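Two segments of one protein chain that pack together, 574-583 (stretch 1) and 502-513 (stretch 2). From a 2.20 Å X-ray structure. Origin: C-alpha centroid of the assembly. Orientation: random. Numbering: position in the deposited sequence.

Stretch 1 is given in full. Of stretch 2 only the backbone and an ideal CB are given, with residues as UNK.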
# COMPACT_ATOMS: atom_id res chain seq x y z
N ALA A 574 34.02 -1.32 -0.86
CA ALA A 574 35.20 -1.53 -1.70
C ALA A 574 35.04 -2.76 -2.58
O ALA A 574 35.35 -2.72 -3.78
CB ALA A 574 36.46 -1.67 -0.83
N SER A 575 34.52 -3.85 -2.02
CA SER A 575 34.33 -5.04 -2.83
C SER A 575 33.18 -4.87 -3.82
O SER A 575 33.27 -5.33 -4.97
CB SER A 575 34.12 -6.26 -1.92
OG SER A 575 32.94 -6.15 -1.16
N TRP A 576 32.11 -4.17 -3.42
CA TRP A 576 31.06 -3.84 -4.40
C TRP A 576 31.68 -3.21 -5.64
O TRP A 576 31.41 -3.61 -6.78
CB TRP A 576 30.02 -2.90 -3.78
CG TRP A 576 29.25 -3.48 -2.65
CD1 TRP A 576 29.25 -4.79 -2.25
CD2 TRP A 576 28.39 -2.78 -1.75
NE1 TRP A 576 28.43 -4.95 -1.16
CE2 TRP A 576 27.89 -3.73 -0.83
CE3 TRP A 576 27.99 -1.44 -1.63
CZ2 TRP A 576 27.00 -3.38 0.19
CZ3 TRP A 576 27.12 -1.09 -0.61
CH2 TRP A 576 26.62 -2.06 0.28
N SER A 577 32.54 -2.22 -5.44
CA SER A 577 33.11 -1.52 -6.57
C SER A 577 34.13 -2.41 -7.29
O SER A 577 34.19 -2.45 -8.52
CB SER A 577 33.71 -0.21 -6.08
OG SER A 577 34.60 0.36 -7.01
N ALA A 578 34.91 -3.17 -6.53
CA ALA A 578 35.85 -4.11 -7.16
C ALA A 578 35.12 -5.13 -8.03
O ALA A 578 35.71 -5.64 -9.00
CB ALA A 578 36.67 -4.82 -6.08
N TRP A 579 33.86 -5.43 -7.72
CA TRP A 579 33.08 -6.36 -8.54
C TRP A 579 33.01 -5.90 -10.00
O TRP A 579 33.24 -6.70 -10.92
CB TRP A 579 31.66 -6.51 -7.99
CG TRP A 579 30.79 -7.33 -8.90
CD1 TRP A 579 30.00 -6.87 -9.91
CD2 TRP A 579 30.66 -8.77 -8.90
NE1 TRP A 579 29.36 -7.93 -10.53
CE2 TRP A 579 29.76 -9.10 -9.93
CE3 TRP A 579 31.22 -9.80 -8.14
CZ2 TRP A 579 29.40 -10.42 -10.21
CZ3 TRP A 579 30.87 -11.11 -8.41
CH2 TRP A 579 29.97 -11.40 -9.45
N TYR A 580 32.66 -4.63 -10.23
CA TYR A 580 32.54 -4.15 -11.61
C TYR A 580 33.88 -4.22 -12.33
O TYR A 580 33.95 -4.57 -13.52
CB TYR A 580 32.00 -2.73 -11.66
CG TYR A 580 30.57 -2.61 -11.22
CD1 TYR A 580 29.53 -2.77 -12.14
CD2 TYR A 580 30.25 -2.36 -9.90
CE1 TYR A 580 28.21 -2.70 -11.75
CE2 TYR A 580 28.95 -2.28 -9.50
CZ TYR A 580 27.94 -2.44 -10.42
OH TYR A 580 26.65 -2.35 -10.00
N ALA A 581 34.97 -3.85 -11.64
CA ALA A 581 36.28 -3.86 -12.27
C ALA A 581 36.65 -5.26 -12.75
O ALA A 581 37.07 -5.44 -13.90
CB ALA A 581 37.34 -3.32 -11.30
N ALA A 582 36.44 -6.27 -11.90
CA ALA A 582 36.81 -7.63 -12.29
C ALA A 582 36.04 -8.10 -13.52
O ALA A 582 36.60 -8.81 -14.38
CB ALA A 582 36.56 -8.58 -11.12
N LEU A 583 34.77 -7.71 -13.65
CA LEU A 583 33.94 -8.27 -14.70
C LEU A 583 33.96 -7.46 -15.99
O LEU A 583 33.52 -7.97 -17.03
CB LEU A 583 32.49 -8.38 -14.22
CG LEU A 583 32.26 -9.47 -13.18
CD1 LEU A 583 30.84 -9.85 -13.28
CD2 LEU A 583 33.15 -10.67 -13.45
N UNK A 502 26.53 -17.78 -3.44
CA UNK A 502 27.80 -17.41 -2.82
C UNK A 502 28.91 -17.74 -3.80
O UNK A 502 28.87 -18.78 -4.46
CB UNK A 502 28.01 -18.13 -1.49
N UNK A 503 29.89 -16.85 -3.92
CA UNK A 503 30.86 -16.95 -4.99
C UNK A 503 32.14 -16.21 -4.59
O UNK A 503 32.26 -15.71 -3.47
CB UNK A 503 30.29 -16.39 -6.29
N UNK A 504 33.09 -16.15 -5.52
CA UNK A 504 34.35 -15.44 -5.28
C UNK A 504 34.98 -15.07 -6.61
O UNK A 504 35.13 -15.93 -7.48
CB UNK A 504 35.31 -16.29 -4.45
N UNK A 505 35.34 -13.79 -6.76
CA UNK A 505 36.28 -13.41 -7.81
C UNK A 505 37.69 -13.57 -7.25
O UNK A 505 37.89 -14.02 -6.12
CB UNK A 505 36.03 -11.98 -8.30
N UNK A 506 38.69 -13.17 -8.03
CA UNK A 506 40.07 -13.32 -7.59
C UNK A 506 40.44 -12.37 -6.46
O UNK A 506 41.55 -12.49 -5.91
CB UNK A 506 41.02 -13.10 -8.77
N UNK A 507 39.56 -11.44 -6.08
CA UNK A 507 39.88 -10.50 -5.02
C UNK A 507 39.15 -10.78 -3.71
O UNK A 507 39.56 -10.26 -2.67
CB UNK A 507 39.56 -9.08 -5.49
N UNK A 508 38.08 -11.58 -3.73
CA UNK A 508 37.35 -11.84 -2.51
C UNK A 508 36.00 -12.49 -2.73
O UNK A 508 35.56 -12.77 -3.85
CB UNK A 508 37.16 -10.53 -1.74
N UNK A 509 35.30 -12.73 -1.62
CA UNK A 509 34.01 -13.43 -1.64
C UNK A 509 32.83 -12.49 -1.85
O UNK A 509 32.86 -11.30 -1.53
CB UNK A 509 33.82 -14.20 -0.33
N UNK A 510 31.75 -13.07 -2.38
CA UNK A 510 30.53 -12.33 -2.68
C UNK A 510 29.32 -13.20 -2.40
O UNK A 510 29.35 -14.42 -2.59
CB UNK A 510 30.52 -11.85 -4.13
N UNK A 511 28.25 -12.57 -1.94
CA UNK A 511 26.98 -13.26 -1.73
C UNK A 511 25.86 -12.40 -2.29
O UNK A 511 25.71 -11.24 -1.89
CB UNK A 511 26.75 -13.56 -0.25
N UNK A 512 25.09 -12.96 -3.22
CA UNK A 512 23.95 -12.30 -3.84
C UNK A 512 22.66 -12.93 -3.32
O UNK A 512 22.39 -14.10 -3.59
CB UNK A 512 24.03 -12.39 -5.37
N UNK A 513 21.85 -12.13 -2.62
CA UNK A 513 20.57 -12.58 -2.10
C UNK A 513 19.38 -12.19 -2.97
O UNK A 513 18.29 -12.69 -2.72
CB UNK A 513 20.37 -12.02 -0.69

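Stretch 2 forms two strands joined by a tight turn against helix 574-583, where S575, A578, W579 and A582 offer small side chains and one broad indole.

Position 502 has no atom of the helix near its CB, so the helix sets no preference; strand geometry favours beta-branched residues, and the residue is I502.

At 503 the CB points toward the helix but stops well short of it. A small or medium side chain could approach the indole of W579 here. It is T503, whose CG2 lies 4.4 Å from W579 CZ3.

Position 504 points away, leaving the helix indifferent to its identity; it is A504.

At 505 the ideal CB is 4.5 Å from A582 CB and 5.2 Å from W579 CZ3. A compact side chain with an apolar branch, such as valine or threonine, would fit. The residue is T505: its CG2 is 3.8 Å from W579 CZ3, and its OG1 accepts a weak hydrogen bond from the backbone N of position 507, 3.5 Å away.

Position 506 points sideways and touches nothing on the helix, so a polar turn residue suits; it is D506.

At 507 the CB points toward the helix, 5.2 Å from A578 CB. The alanines there leave room and offer no charged partner, so a long flexible chain could lie across them. E507 does so: OE2 is 3.5 Å from A578 CB and OE1 3.4 Å from A582 CB.

Position 508 has phi/psi of 167/-179, where a CB would jam against the preceding carbonyl O. That alone calls for glycine, and it is G508.

Position 509 points away; its phi of -88° is acceptable for proline, and it is P509.

At 510 the CB faces the helix, 4.4 Å from W579 CZ3, with the carbonyl of S575 farther on. A large side chain is favoured, ideally aromatic with a donor at its tip. Y510 answers both demands: OH donates a hydrogen bond to S575 O at 2.5 Å, although that oxygen also accepts from W579 N in the helix, while the ring presents its face to the edge of W579, with centroids 4.9 Å apart.

Position 511 is out of the helix's reach, so almost any residue would do; it is E511.

At 512 the CB points toward the helix from a distance, so a long apolar side chain is needed to reach W579. F512 directs its ring edge at the indole face, with CZ 3.5 Å from W579 CH2.

Position 513 is again out of reach and equally free; it is T513.

Stretch 2 (502-513) ITATDEGPYEFT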
# COMPACT_ATOMS: atom_id res chain seq x y z
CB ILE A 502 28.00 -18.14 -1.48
CG1 ILE A 502 26.81 -17.87 -0.56
CG2 ILE A 502 29.33 -17.74 -0.83
CD1 ILE A 502 27.08 -18.21 0.87
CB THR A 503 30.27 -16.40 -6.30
OG1 THR A 503 31.13 -16.74 -7.40
CG2 THR A 503 30.14 -14.86 -6.22
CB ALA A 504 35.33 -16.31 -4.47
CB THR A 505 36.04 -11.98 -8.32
OG1 THR A 505 36.30 -11.04 -7.26
CG2 THR A 505 34.62 -11.79 -8.85
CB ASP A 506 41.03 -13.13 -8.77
CG ASP A 506 40.91 -14.25 -9.79
OD1 ASP A 506 40.57 -15.39 -9.39
OD2 ASP A 506 41.15 -13.99 -10.99
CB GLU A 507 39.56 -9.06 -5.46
CG GLU A 507 40.31 -8.57 -6.70
CD GLU A 507 39.37 -7.86 -7.67
OE1 GLU A 507 38.68 -8.56 -8.44
OE2 GLU A 507 39.29 -6.60 -7.64
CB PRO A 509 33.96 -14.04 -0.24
CG PRO A 509 34.61 -12.96 0.61
CD PRO A 509 35.71 -12.39 -0.24
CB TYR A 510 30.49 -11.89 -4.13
CG TYR A 510 31.44 -10.78 -4.43
CD1 TYR A 510 31.07 -9.46 -4.24
CD2 TYR A 510 32.73 -11.06 -4.89
CE1 TYR A 510 31.96 -8.41 -4.51
CE2 TYR A 510 33.63 -10.03 -5.17
CZ TYR A 510 33.23 -8.71 -4.98
OH TYR A 510 34.11 -7.69 -5.24
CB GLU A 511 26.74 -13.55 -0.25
CG GLU A 511 25.41 -14.20 0.01
CD GLU A 511 25.14 -14.35 1.49
OE1 GLU A 511 25.95 -15.03 2.16
OE2 GLU A 511 24.15 -13.77 1.98
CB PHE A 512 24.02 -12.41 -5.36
CG PHE A 512 25.26 -11.83 -5.94
CD1 PHE A 512 25.41 -10.46 -6.03
CD2 PHE A 512 26.29 -12.64 -6.36
CE1 PHE A 512 26.57 -9.90 -6.56
CE2 PHE A 512 27.46 -12.08 -6.88
CZ PHE A 512 27.59 -10.72 -6.98
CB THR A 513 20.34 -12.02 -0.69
OG1 THR A 513 20.20 -10.59 -0.78
CG2 THR A 513 21.50 -12.38 0.23
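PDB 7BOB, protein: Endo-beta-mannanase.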